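Side-chain contact in lectin (Lotus tetragonolobus, PDB 2EIG), which probably binds L-fucosyl sugars as a seed lectin of the legume family, with bound calcium and manganese ions: residues 113-118 against 170-175. Sequence-based numbering, arbitrary orientation.
Sequences QFVAVE and KILTVV. With MN (manganese (II) ion), chain F.
V117 and V174 meet tip to tip in the core of the legume lectin sandwich, where strand 115-118 of the seven-stranded sheet packs face to face against strand 171-175 of the facing sheet. The strand axes run almost parallel, 17° apart, and approach to 9.4 Å; no hydrogen bond joins the two segments, and the contact is made by methyl groups from each side. V117 carries most of it. Its CG2 lies 3.5 Å from CG2 of V174, and its CG1, anti to the backbone N (chi1 180°), is 3.6 Å from that same V174 methyl, which therefore sits against both tips of the V117 fork. L172 comes in from one side of this pair. With its CG swung directly away from its own backbone N (chi1 -178°), its CD2 reaches both valines of strand 115-118, 3.9 Å from V117 CG2 and 3.8 Å from V115 CG1. V115 and L172 pass alongside one another, pointing opposite ways, and meet through a single methyl of each. I163 of strand 159-166 packs on both V117 and L172, and I138 on L172 and V174, adding to the apolar layer between the sheets. On its outer side, strand 171-175 meets a second subunit, with I171 against I171 of that subunit. E118, next after V117, serves the manganese site with D120, D127 and H135. Its OE2 binds the manganese ion at 2.2 Å, while OE1 accepts a hydrogen bond of 2.6 Å from a water that is itself a ligand of the metal.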
ATOM      1  N   GLN A 113       8.571  -1.468  20.808  1.00 19.74           N
ATOM      2  CA  GLN A 113       7.294  -1.224  20.225  1.00 19.80           C
ATOM      3  C   GLN A 113       7.149   0.280  19.912  1.00 18.18           C
ATOM      4  O   GLN A 113       7.124   1.101  20.810  1.00 16.97           O
ATOM      5  CB  GLN A 113       6.223  -1.682  21.214  1.00 20.46           C
ATOM      6  CG  GLN A 113       4.917  -1.823  20.535  1.00 22.61           C
ATOM      7  CD  GLN A 113       3.829  -2.239  21.466  1.00 23.95           C
ATOM      8  OE1 GLN A 113       4.079  -2.601  22.604  1.00 25.01           O
ATOM      9  NE2 GLN A 113       2.612  -2.211  20.980  1.00 23.01           N
ATOM     10  N   PHE A 114       7.094   0.629  18.643  1.00 17.42           N
ATOM     11  CA  PHE A 114       7.093   2.056  18.255  1.00 17.48           C
ATOM     12  C   PHE A 114       6.995   2.145  16.769  1.00 16.87           C
ATOM     13  O   PHE A 114       7.279   1.180  16.017  1.00 18.01           O
ATOM     14  CB  PHE A 114       8.382   2.813  18.740  1.00 17.23           C
ATOM     15  CG  PHE A 114       9.642   2.327  18.071  1.00 16.78           C
ATOM     16  CD1 PHE A 114       9.996   2.801  16.807  1.00 18.38           C
ATOM     17  CD2 PHE A 114      10.409   1.334  18.658  1.00 17.64           C
ATOM     18  CE1 PHE A 114      11.103   2.300  16.154  1.00 20.27           C
ATOM     19  CE2 PHE A 114      11.518   0.809  18.010  1.00 16.85           C
ATOM     20  CZ  PHE A 114      11.868   1.281  16.771  1.00 17.73           C
ATOM     21  N   VAL A 115       6.598   3.317  16.328  1.00 16.85           N
ATOM     22  CA  VAL A 115       6.628   3.640  14.921  1.00 15.35           C
ATOM     23  C   VAL A 115       7.456   4.914  14.897  1.00 16.01           C
ATOM     24  O   VAL A 115       7.212   5.833  15.687  1.00 14.66           O
ATOM     25  CB  VAL A 115       5.203   3.804  14.303  1.00 15.16           C
ATOM     26  CG1 VAL A 115       5.284   4.347  12.900  1.00 13.72           C
ATOM     27  CG2 VAL A 115       4.430   2.460  14.265  1.00 14.50           C
ATOM     28  N   ALA A 116       8.468   4.942  14.041  1.00 15.38           N
ATOM     29  CA  ALA A 116       9.323   6.094  13.962  1.00 15.78           C
ATOM     30  C   ALA A 116       9.677   6.443  12.507  1.00 15.58           C
ATOM     31  O   ALA A 116       9.717   5.570  11.643  1.00 15.82           O
ATOM     32  CB  ALA A 116      10.603   5.841  14.782  1.00 16.46           C
ATOM     33  N   VAL A 117       9.834   7.741  12.256  1.00 14.89           N
ATOM     34  CA  VAL A 117      10.487   8.275  11.098  1.00 14.43           C
ATOM     35  C   VAL A 117      11.832   8.869  11.579  1.00 13.92           C
ATOM     36  O   VAL A 117      11.887   9.862  12.326  1.00 12.48           O
ATOM     37  CB  VAL A 117       9.622   9.347  10.380  1.00 15.19           C
ATOM     38  CG1 VAL A 117      10.375   9.909   9.131  1.00 13.25           C
ATOM     39  CG2 VAL A 117       8.191   8.767   9.998  1.00 14.12           C
ATOM     40  N   GLU A 118      12.910   8.241  11.140  1.00 13.89           N
ATOM     41  CA  GLU A 118      14.237   8.572  11.609  1.00 14.96           C
ATOM     42  C   GLU A 118      14.975   9.358  10.562  1.00 15.85           C
ATOM     43  O   GLU A 118      14.820   9.171   9.360  1.00 17.60           O
ATOM     44  CB  GLU A 118      15.065   7.320  11.994  1.00 14.17           C
ATOM     45  CG  GLU A 118      15.338   6.444  10.771  1.00 14.63           C
ATOM     46  CD  GLU A 118      16.332   5.333  11.034  1.00 16.25           C
ATOM     47  OE1 GLU A 118      16.228   4.611  12.027  1.00 17.83           O
ATOM     48  OE2 GLU A 118      17.208   5.184  10.192  1.00 15.81           O
ATOM     49  N   LYS A 170      -3.918   2.733   5.755  1.00 20.75           N
ATOM     50  CA  LYS A 170      -2.931   2.328   6.738  1.00 21.65           C
ATOM     51  C   LYS A 170      -1.536   2.703   6.272  1.00 19.70           C
ATOM     52  O   LYS A 170      -0.614   1.989   6.531  1.00 20.74           O
ATOM     53  CB  LYS A 170      -3.027   0.810   7.041  1.00 22.80           C
ATOM     54  CG  LYS A 170      -3.903   0.411   8.240  1.00 24.58           C
ATOM     55  CD  LYS A 170      -5.373   0.718   8.089  1.00 31.23           C
ATOM     56  CE  LYS A 170      -6.122  -0.420   7.372  1.00 34.98           C
ATOM     57  NZ  LYS A 170      -7.598  -0.127   7.231  1.00 37.17           N
ATOM     58  N   ILE A 171      -1.373   3.845   5.623  1.00 18.96           N
ATOM     59  CA  ILE A 171      -0.067   4.167   5.057  1.00 18.89           C
ATOM     60  C   ILE A 171       0.512   5.380   5.771  1.00 17.46           C
ATOM     61  O   ILE A 171      -0.141   6.400   5.899  1.00 17.55           O
ATOM     62  CB  ILE A 171      -0.141   4.366   3.489  1.00 19.09           C
ATOM     63  CG1 ILE A 171      -0.460   3.009   2.804  1.00 20.67           C
ATOM     64  CG2 ILE A 171       1.200   4.878   2.941  1.00 20.31           C
ATOM     65  CD1 ILE A 171      -1.143   3.112   1.463  1.00 27.01           C
ATOM     66  N   LEU A 172       1.726   5.232   6.264  1.00 18.07           N
ATOM     67  CA  LEU A 172       2.518   6.344   6.779  1.00 17.38           C
ATOM     68  C   LEU A 172       3.440   6.851   5.665  1.00 17.75           C
ATOM     69  O   LEU A 172       4.230   6.088   5.136  1.00 17.57           O
ATOM     70  CB  LEU A 172       3.325   5.870   7.991  1.00 17.58           C
ATOM     71  CG  LEU A 172       4.208   6.902   8.721  1.00 16.96           C
ATOM     72  CD1 LEU A 172       3.328   7.739   9.585  1.00 15.66           C
ATOM     73  CD2 LEU A 172       5.266   6.213   9.564  1.00 17.40           C
ATOM     74  N   THR A 173       3.358   8.136   5.331  1.00 17.58           N
ATOM     75  CA  THR A 173       4.175   8.687   4.256  1.00 17.66           C
ATOM     76  C   THR A 173       4.919   9.900   4.752  1.00 18.08           C
ATOM     77  O   THR A 173       4.370  10.776   5.424  1.00 16.80           O
ATOM     78  CB  THR A 173       3.319   9.049   3.040  1.00 17.07           C
ATOM     79  OG1 THR A 173       2.620   7.883   2.639  1.00 18.78           O
ATOM     80  CG2 THR A 173       4.186   9.484   1.845  1.00 18.16           C
ATOM     81  N   VAL A 174       6.183   9.958   4.385  1.00 17.67           N
ATOM     82  CA  VAL A 174       6.996  11.075   4.745  1.00 17.81           C
ATOM     83  C   VAL A 174       7.402  11.858   3.502  1.00 17.90           C
ATOM     84  O   VAL A 174       7.801  11.271   2.504  1.00 17.30           O
ATOM     85  CB  VAL A 174       8.274  10.611   5.488  1.00 17.70           C
ATOM     86  CG1 VAL A 174       9.008  11.814   6.054  1.00 17.38           C
ATOM     87  CG2 VAL A 174       7.909   9.533   6.546  1.00 16.98           C
ATOM     88  N   VAL A 175       7.324  13.172   3.598  1.00 16.32           N
ATOM     89  CA  VAL A 175       8.090  14.022   2.709  1.00 19.13           C
ATOM     90  C   VAL A 175       9.068  14.909   3.494  1.00 18.79           C
ATOM     91  O   VAL A 175       8.714  15.393   4.585  1.00 17.49           O
ATOM     92  CB  VAL A 175       7.157  14.829   1.782  1.00 18.46           C
ATOM     93  CG1 VAL A 175       6.136  15.572   2.553  1.00 24.16           C
ATOM     94  CG2 VAL A 175       7.934  15.810   1.003  1.00 22.78           C
TER
HETATM   95 MN    MN F1101      18.991   3.917  10.223  1.00 18.87          MN
HETATM   96  O   HOH W   1      18.319   3.053  12.103  1.00 20.54           O
HETATM   97  O   HOH W   2      17.794   2.468   9.018  1.00 18.09           O